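Local coordinates for putative fimbrium anchoring subunit Fim4B (Bacteroides ovatus, PDB 5CAG), which probably serves as a lipoprotein subunit that anchors a fimbrium to the bacterial outer membrane, at residues 65-71 against 122-128; 153-159 against 283-288. All coordinates share one frame; numbering follows the deposited sequence.

Interaction 1: residues 65-71 against 122-128; sequences PPGRYSV and IDELKIE
Gly67 and Ile127 pair through both backbone bonds: Gly67 N reaches Ile127 O at 3.0 Å, and Ile127 N returns to Gly67 O. Tyr69 and Leu125 do the same, as do Val71 and Ile122. Between the first two, Arg68 and Lys126 form a non-hydrogen-bonded pair. The register slips by one residue between Tyr69 and Val71, which is a beta bulge. At the bulge Ser70 OG donates to Asp123 O at 2.6 Å, so a side chain adds to the backbone ladder. The Asp123 carboxylate is hydrogen-bonded to Tyr89 and salt-bridged to Arg216.

Apolar contacts lie on the face that carries Tyr69, Val71, Leu125 and Ile127. Ile127 CD1 meets the Tyr69 ring obliquely at CD2, 3.7 Å away. Val71 CG2 touches Leu125 CD2 at 4.0 Å. At the far end of the ring Tyr69 OH donates to Pro65 O, from above the carbonyl plane. Phe41 packs edge-to-face with Tyr69.

Charge gathers round Arg68. Its chain bends at chi3 (-44°), and NH1 meets Glu124 OE1 at 2.8 Å in a salt bridge whose hydrogen bond is weak. The guanidinium and carboxylate planes are 74° apart. Lys44 also holds OE1. This is an antiparallel strand pair with a bulge, joining strands 67-75 and 118-127 in a beta-rich fold of the FimB/Mfa2 family, consistent with a transthyretin-like domain.

Interaction 2: residues 153-159 against 283-288; sequences AKGLEYV and IEVDKP
Ile283 lies beside Ala153, with its CG2 branch 3.6 Å from Ala153 CB. Its carbonyl is the first backbone link: Lys154 N donates to Ile283 O at 2.8 Å, nearly straight at 167°. Ile283 is buried and also packs on Phe237 of strand 232-239 and on Ala247 and Ile249 of strand 244-250.

Glu284 pairs with Lys154 in parallel. Both side chains are extended, with CG anti to the backbone N (chi1 175° in Glu284, -166° in Lys154). They run side by side and point the same way. Glu284 OE2 is 3.4 Å from Lys154 NZ, a salt bridge between two exposed residues. The carboxylate also lies along the aliphatic part of the lysine, over CD and CE.

Val285 N closes the second backbone link, giving its hydrogen to Lys154 O at 2.9 Å. Its side chain points at the other segment. CB comes up to Gly155 O, CG2 meets Val159 CG2 at 3.8 Å, and Phe237 lies against it too. Val285 O sits at the edge of the Tyr158 ring. Gln245 bonds to the backbone on both sides of Val285, at Glu284 O and Asp286 N.

Lys287 crosses one face of the Tyr158 ring. Its CA stands 3.7 Å from the ring centroid in a CH-pi contact, and CB and CG continue over CZ. Glu157 CG covers the opposite face, so the ring is sandwiched between aliphatic groups.

Pro288 follows, with CD 3.8 Å from Tyr158 CD1. Its ring also touches Thr240 and Asp241. Together these contacts make a short, weakly bonded parallel strand pairing, in which the C-terminal part of the chain adds to the end of strand 134-154 and then packs against the 3-10 turn 156-158.

Overall arrangement
Interactions 1 and 2 lie on opposite sides of the chain's centre, with their own centres about 59 Å apart and no touch between them. Strands 118-127 and 134-154, which pair antiparallel and follow each other in the chain, connect the two regions. Both are partly buried. Interaction 1 joins two antiparallel strands, interrupted by a bulge, through a ladder of backbone bonds, with apolar side chains on one face and charges on the other. Interaction 2 is parallel and has two backbone bonds; much of its remaining contact comes from an aromatic ring against a lysine and a proline. Each has one salt bridge across it: in interaction 2 between two exposed residues, in interaction 1 shared with a lysine outside the segments.

Interaction 1: residues 65-71 against 122-128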
loop_
_atom_site.group_PDB
_atom_site.type_symbol
_atom_site.label_atom_id
_atom_site.label_comp_id
_atom_site.label_asym_id
_atom_site.label_seq_id
_atom_site.Cartn_x
_atom_site.Cartn_y
_atom_site.Cartn_z
ATOM N N PRO A 65 -15.065 -21.458 -14.507
ATOM C CA PRO A 65 -15.757 -21.856 -15.753
ATOM C C PRO A 65 -15.198 -21.062 -16.945
ATOM O O PRO A 65 -14.611 -20.003 -16.715
ATOM C CB PRO A 65 -17.222 -21.526 -15.472
ATOM C CG PRO A 65 -17.184 -20.444 -14.434
ATOM C CD PRO A 65 -15.879 -20.534 -13.689
ATOM N N PRO A 66 -15.325 -21.501 -18.217
ATOM C CA PRO A 66 -14.736 -20.701 -19.313
ATOM C C PRO A 66 -15.404 -19.324 -19.490
ATOM O O PRO A 66 -16.560 -19.117 -19.091
ATOM C CB PRO A 66 -14.915 -21.595 -20.547
ATOM C CG PRO A 66 -15.132 -22.976 -19.991
ATOM C CD PRO A 66 -15.922 -22.745 -18.735
ATOM N N GLY A 67 -14.635 -18.382 -20.030
ATOM C CA GLY A 67 -15.075 -17.013 -20.273
ATOM C C GLY A 67 -13.974 -15.980 -20.139
ATOM O O GLY A 67 -12.838 -16.314 -19.778
ATOM N N ARG A 68 -14.308 -14.711 -20.458
ATOM C CA ARG A 68 -13.398 -13.567 -20.339
ATOM C C ARG A 68 -13.538 -12.974 -18.946
ATOM O O ARG A 68 -14.661 -12.680 -18.506
ATOM C CB ARG A 68 -13.682 -12.486 -21.398
ATOM C CG ARG A 68 -13.263 -12.794 -22.839
ATOM C CD ARG A 68 -13.377 -11.564 -23.749
ATOM N NE ARG A 68 -14.617 -10.802 -23.538
ATOM C CZ ARG A 68 -14.672 -9.512 -23.210
ATOM N NH1 ARG A 68 -13.557 -8.798 -23.091
ATOM N NH2 ARG A 68 -15.845 -8.921 -23.015
ATOM N N TYR A 69 -12.404 -12.796 -18.257
ATOM C CA TYR A 69 -12.343 -12.255 -16.902
ATOM C C TYR A 69 -11.311 -11.161 -16.711
ATOM O O TYR A 69 -10.409 -10.975 -17.527
ATOM C CB TYR A 69 -11.951 -13.364 -15.907
ATOM C CG TYR A 69 -12.899 -14.526 -15.834
ATOM C CD1 TYR A 69 -13.992 -14.505 -14.972
ATOM C CD2 TYR A 69 -12.670 -15.681 -16.572
ATOM C CE1 TYR A 69 -14.874 -15.580 -14.896
ATOM C CE2 TYR A 69 -13.547 -16.761 -16.510
ATOM C CZ TYR A 69 -14.642 -16.711 -15.661
ATOM O OH TYR A 69 -15.496 -17.777 -15.581
ATOM N N SER A 70 -11.401 -10.507 -15.563
ATOM C CA SER A 70 -10.426 -9.580 -15.022
ATOM C C SER A 70 -9.959 -10.283 -13.750
ATOM O O SER A 70 -10.798 -10.886 -13.083
ATOM C CB SER A 70 -11.055 -8.217 -14.777
ATOM O OG SER A 70 -11.350 -7.552 -15.992
ATOM N N VAL A 71 -8.657 -10.339 -13.455
ATOM C CA VAL A 71 -8.231 -11.110 -12.278
ATOM C C VAL A 71 -7.477 -10.237 -11.267
ATOM O O VAL A 71 -6.770 -9.301 -11.668
ATOM C CB VAL A 71 -7.368 -12.342 -12.695
ATOM C CG1 VAL A 71 -7.031 -13.230 -11.501
ATOM C CG2 VAL A 71 -8.052 -13.161 -13.777
ATOM N N ILE A 122 -4.695 -8.567 -13.753
ATOM C CA ILE A 122 -4.775 -8.805 -15.197
ATOM C C ILE A 122 -6.090 -8.199 -15.651
ATOM O O ILE A 122 -7.131 -8.582 -15.105
ATOM C CB ILE A 122 -4.681 -10.320 -15.517
ATOM C CG1 ILE A 122 -3.407 -10.948 -14.940
ATOM C CG2 ILE A 122 -4.798 -10.566 -17.013
ATOM C CD1 ILE A 122 -3.509 -12.437 -14.662
ATOM N N ASP A 123 -6.058 -7.211 -16.575
ATOM C CA ASP A 123 -7.287 -6.574 -17.048
ATOM C C ASP A 123 -8.135 -7.560 -17.853
ATOM O O ASP A 123 -9.361 -7.525 -17.739
ATOM C CB ASP A 123 -7.010 -5.314 -17.871
ATOM C CG ASP A 123 -6.508 -4.095 -17.117
ATOM O OD1 ASP A 123 -6.692 -4.037 -15.861
ATOM O OD2 ASP A 123 -5.991 -3.165 -17.780
ATOM N N GLU A 124 -7.499 -8.444 -18.658
ATOM C CA GLU A 124 -8.244 -9.443 -19.427
ATOM C C GLU A 124 -7.472 -10.748 -19.597
ATOM O O GLU A 124 -6.357 -10.745 -20.139
ATOM C CB GLU A 124 -8.702 -8.930 -20.799
ATOM C CG GLU A 124 -9.861 -9.767 -21.309
ATOM C CD GLU A 124 -10.309 -9.519 -22.731
ATOM O OE1 GLU A 124 -10.800 -8.403 -23.023
ATOM O OE2 GLU A 124 -10.235 -10.474 -23.535
ATOM N N LEU A 125 -8.117 -11.858 -19.143
ATOM C CA LEU A 125 -7.683 -13.251 -19.226
ATOM C C LEU A 125 -8.842 -14.084 -19.762
ATOM O O LEU A 125 -9.931 -14.028 -19.195
ATOM C CB LEU A 125 -7.219 -13.773 -17.854
ATOM C CG LEU A 125 -6.662 -15.200 -17.814
ATOM C CD1 LEU A 125 -5.318 -15.277 -18.484
ATOM C CD2 LEU A 125 -6.528 -15.695 -16.403
ATOM N N LYS A 126 -8.623 -14.837 -20.860
ATOM C CA LYS A 126 -9.666 -15.654 -21.488
ATOM C C LYS A 126 -9.425 -17.148 -21.194
ATOM O O LYS A 126 -8.567 -17.778 -21.826
ATOM C CB LYS A 126 -9.723 -15.369 -23.012
ATOM C CG LYS A 126 -10.897 -15.991 -23.775
ATOM C CD LYS A 126 -10.870 -15.601 -25.253
ATOM C CE LYS A 126 -11.833 -16.386 -26.114
ATOM N NZ LYS A 126 -11.504 -16.268 -27.570
ATOM N N ILE A 127 -10.187 -17.706 -20.225
ATOM C CA ILE A 127 -10.122 -19.130 -19.889
ATOM C C ILE A 127 -10.949 -19.867 -20.940
ATOM O O ILE A 127 -12.161 -19.661 -21.032
ATOM C CB ILE A 127 -10.574 -19.434 -18.425
ATOM C CG1 ILE A 127 -9.469 -19.100 -17.435
ATOM C CG2 ILE A 127 -11.003 -20.891 -18.226
ATOM C CD1 ILE A 127 -9.630 -17.820 -16.861
ATOM N N GLU A 128 -10.288 -20.679 -21.764
ATOM C CA GLU A 128 -10.985 -21.408 -22.820
ATOM C C GLU A 128 -11.566 -22.719 -22.274
ATOM O O GLU A 128 -11.201 -23.159 -21.170
ATOM C CB GLU A 128 -10.042 -21.677 -24.011
ATOM C CG GLU A 128 -9.662 -20.435 -24.809
ATOM C CD GLU A 128 -10.482 -20.137 -26.054
ATOM O OE1 GLU A 128 -11.605 -20.679 -26.191
ATOM O OE2 GLU A 128 -9.996 -19.348 -26.897
#

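Interaction 2: residues 153-159 against 283-288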
loop_
_atom_site.group_PDB
_atom_site.type_symbol
_atom_site.label_atom_id
_atom_site.label_comp_id
_atom_site.label_asym_id
_atom_site.label_seq_id
_atom_site.Cartn_x
_atom_site.Cartn_y
_atom_site.Cartn_z
ATOM N N ALA A 153 18.074 18.487 14.047
ATOM C CA ALA A 153 17.205 19.403 14.799
ATOM C C ALA A 153 17.805 19.823 16.169
ATOM O O ALA A 153 18.173 18.979 17.006
ATOM C CB ALA A 153 15.841 18.787 14.990
ATOM N N LYS A 154 17.882 21.152 16.384
ATOM C CA LYS A 154 18.428 21.763 17.599
ATOM C C LYS A 154 17.409 21.741 18.738
ATOM O O LYS A 154 16.208 21.926 18.510
ATOM C CB LYS A 154 18.868 23.215 17.313
ATOM C CG LYS A 154 19.761 23.868 18.382
ATOM C CD LYS A 154 20.172 25.309 18.017
ATOM C CE LYS A 154 20.639 26.125 19.207
ATOM N NZ LYS A 154 21.022 27.523 18.832
ATOM N N GLY A 155 17.912 21.542 19.952
ATOM C CA GLY A 155 17.107 21.571 21.165
ATOM C C GLY A 155 16.084 20.468 21.306
ATOM O O GLY A 155 14.945 20.716 21.719
ATOM N N LEU A 156 16.492 19.234 21.018
ATOM C CA LEU A 156 15.562 18.133 21.176
ATOM C C LEU A 156 15.406 17.819 22.654
ATOM O O LEU A 156 14.462 17.122 23.029
ATOM C CB LEU A 156 15.997 16.889 20.377
ATOM C CG LEU A 156 16.036 17.002 18.855
ATOM C CD1 LEU A 156 16.695 15.818 18.285
ATOM C CD2 LEU A 156 14.649 17.143 18.252
ATOM N N GLU A 157 16.290 18.373 23.508
ATOM C CA GLU A 157 16.214 18.191 24.965
ATOM C C GLU A 157 14.871 18.685 25.503
ATOM O O GLU A 157 14.416 18.225 26.547
ATOM C CB GLU A 157 17.375 18.903 25.694
ATOM C CG GLU A 157 17.434 20.421 25.564
ATOM C CD GLU A 157 18.570 20.952 24.711
ATOM O OE1 GLU A 157 18.850 20.362 23.637
ATOM O OE2 GLU A 157 19.172 21.973 25.118
ATOM N N TYR A 158 14.248 19.623 24.767
ATOM C CA TYR A 158 12.967 20.231 25.081
ATOM C C TYR A 158 11.793 19.413 24.512
ATOM O O TYR A 158 10.645 19.720 24.825
ATOM C CB TYR A 158 12.933 21.669 24.539
ATOM C CG TYR A 158 14.095 22.522 24.991
ATOM C CD1 TYR A 158 14.478 22.562 26.328
ATOM C CD2 TYR A 158 14.793 23.317 24.088
ATOM C CE1 TYR A 158 15.551 23.347 26.751
ATOM C CE2 TYR A 158 15.857 24.124 24.503
ATOM C CZ TYR A 158 16.234 24.134 25.837
ATOM O OH TYR A 158 17.290 24.911 26.256
ATOM N N VAL A 159 12.068 18.375 23.713
ATOM C CA VAL A 159 11.009 17.581 23.109
ATOM C C VAL A 159 10.678 16.374 23.977
ATOM O O VAL A 159 11.578 15.680 24.457
ATOM C CB VAL A 159 11.337 17.138 21.659
ATOM C CG1 VAL A 159 10.236 16.245 21.112
ATOM C CG2 VAL A 159 11.540 18.334 20.735
ATOM N N ILE A 283 16.077 23.314 11.657
ATOM C CA ILE A 283 15.019 23.070 12.650
ATOM C C ILE A 283 15.558 23.377 14.046
ATOM O O ILE A 283 16.555 22.789 14.472
ATOM C CB ILE A 283 14.401 21.638 12.578
ATOM C CG1 ILE A 283 13.560 21.466 11.316
ATOM C CG2 ILE A 283 13.541 21.338 13.796
ATOM C CD1 ILE A 283 13.487 20.070 10.823
ATOM N N GLU A 284 14.887 24.274 14.761
ATOM C CA GLU A 284 15.260 24.559 16.135
ATOM C C GLU A 284 14.033 24.563 17.014
ATOM O O GLU A 284 13.101 25.319 16.751
ATOM C CB GLU A 284 16.009 25.893 16.261
ATOM C CG GLU A 284 16.304 26.287 17.707
ATOM C CD GLU A 284 17.325 27.381 17.957
ATOM O OE1 GLU A 284 17.871 27.951 16.981
ATOM O OE2 GLU A 284 17.616 27.634 19.149
ATOM N N VAL A 285 14.043 23.742 18.068
ATOM C CA VAL A 285 12.966 23.714 19.057
ATOM C C VAL A 285 13.309 24.769 20.122
ATOM O O VAL A 285 14.392 24.728 20.725
ATOM C CB VAL A 285 12.702 22.314 19.662
ATOM C CG1 VAL A 285 11.615 22.378 20.726
ATOM C CG2 VAL A 285 12.322 21.321 18.576
ATOM N N ASP A 286 12.408 25.739 20.308
ATOM C CA ASP A 286 12.619 26.819 21.265
ATOM C C ASP A 286 12.264 26.348 22.661
ATOM O O ASP A 286 11.233 25.696 22.841
ATOM C CB ASP A 286 11.807 28.057 20.868
ATOM C CG ASP A 286 12.114 28.552 19.465
ATOM O OD1 ASP A 286 13.287 28.933 19.207
ATOM O OD2 ASP A 286 11.192 28.548 18.622
ATOM N N LYS A 287 13.145 26.646 23.638
ATOM C CA LYS A 287 12.986 26.311 25.053
ATOM C C LYS A 287 11.579 26.685 25.507
ATOM O O LYS A 287 11.116 27.781 25.187
ATOM C CB LYS A 287 14.051 27.026 25.921
ATOM C CG LYS A 287 14.057 26.635 27.413
ATOM C CD LYS A 287 15.205 27.293 28.209
ATOM C CE LYS A 287 15.860 26.368 29.221
ATOM N NZ LYS A 287 17.087 26.966 29.821
ATOM N N PRO A 288 10.855 25.774 26.196
ATOM C CA PRO A 288 9.496 26.114 26.629
ATOM C C PRO A 288 9.489 27.345 27.519
ATOM O O PRO A 288 10.432 27.565 28.296
ATOM C CB PRO A 288 9.033 24.863 27.383
ATOM C CG PRO A 288 10.238 24.103 27.677
ATOM C CD PRO A 288 11.224 24.409 26.616
#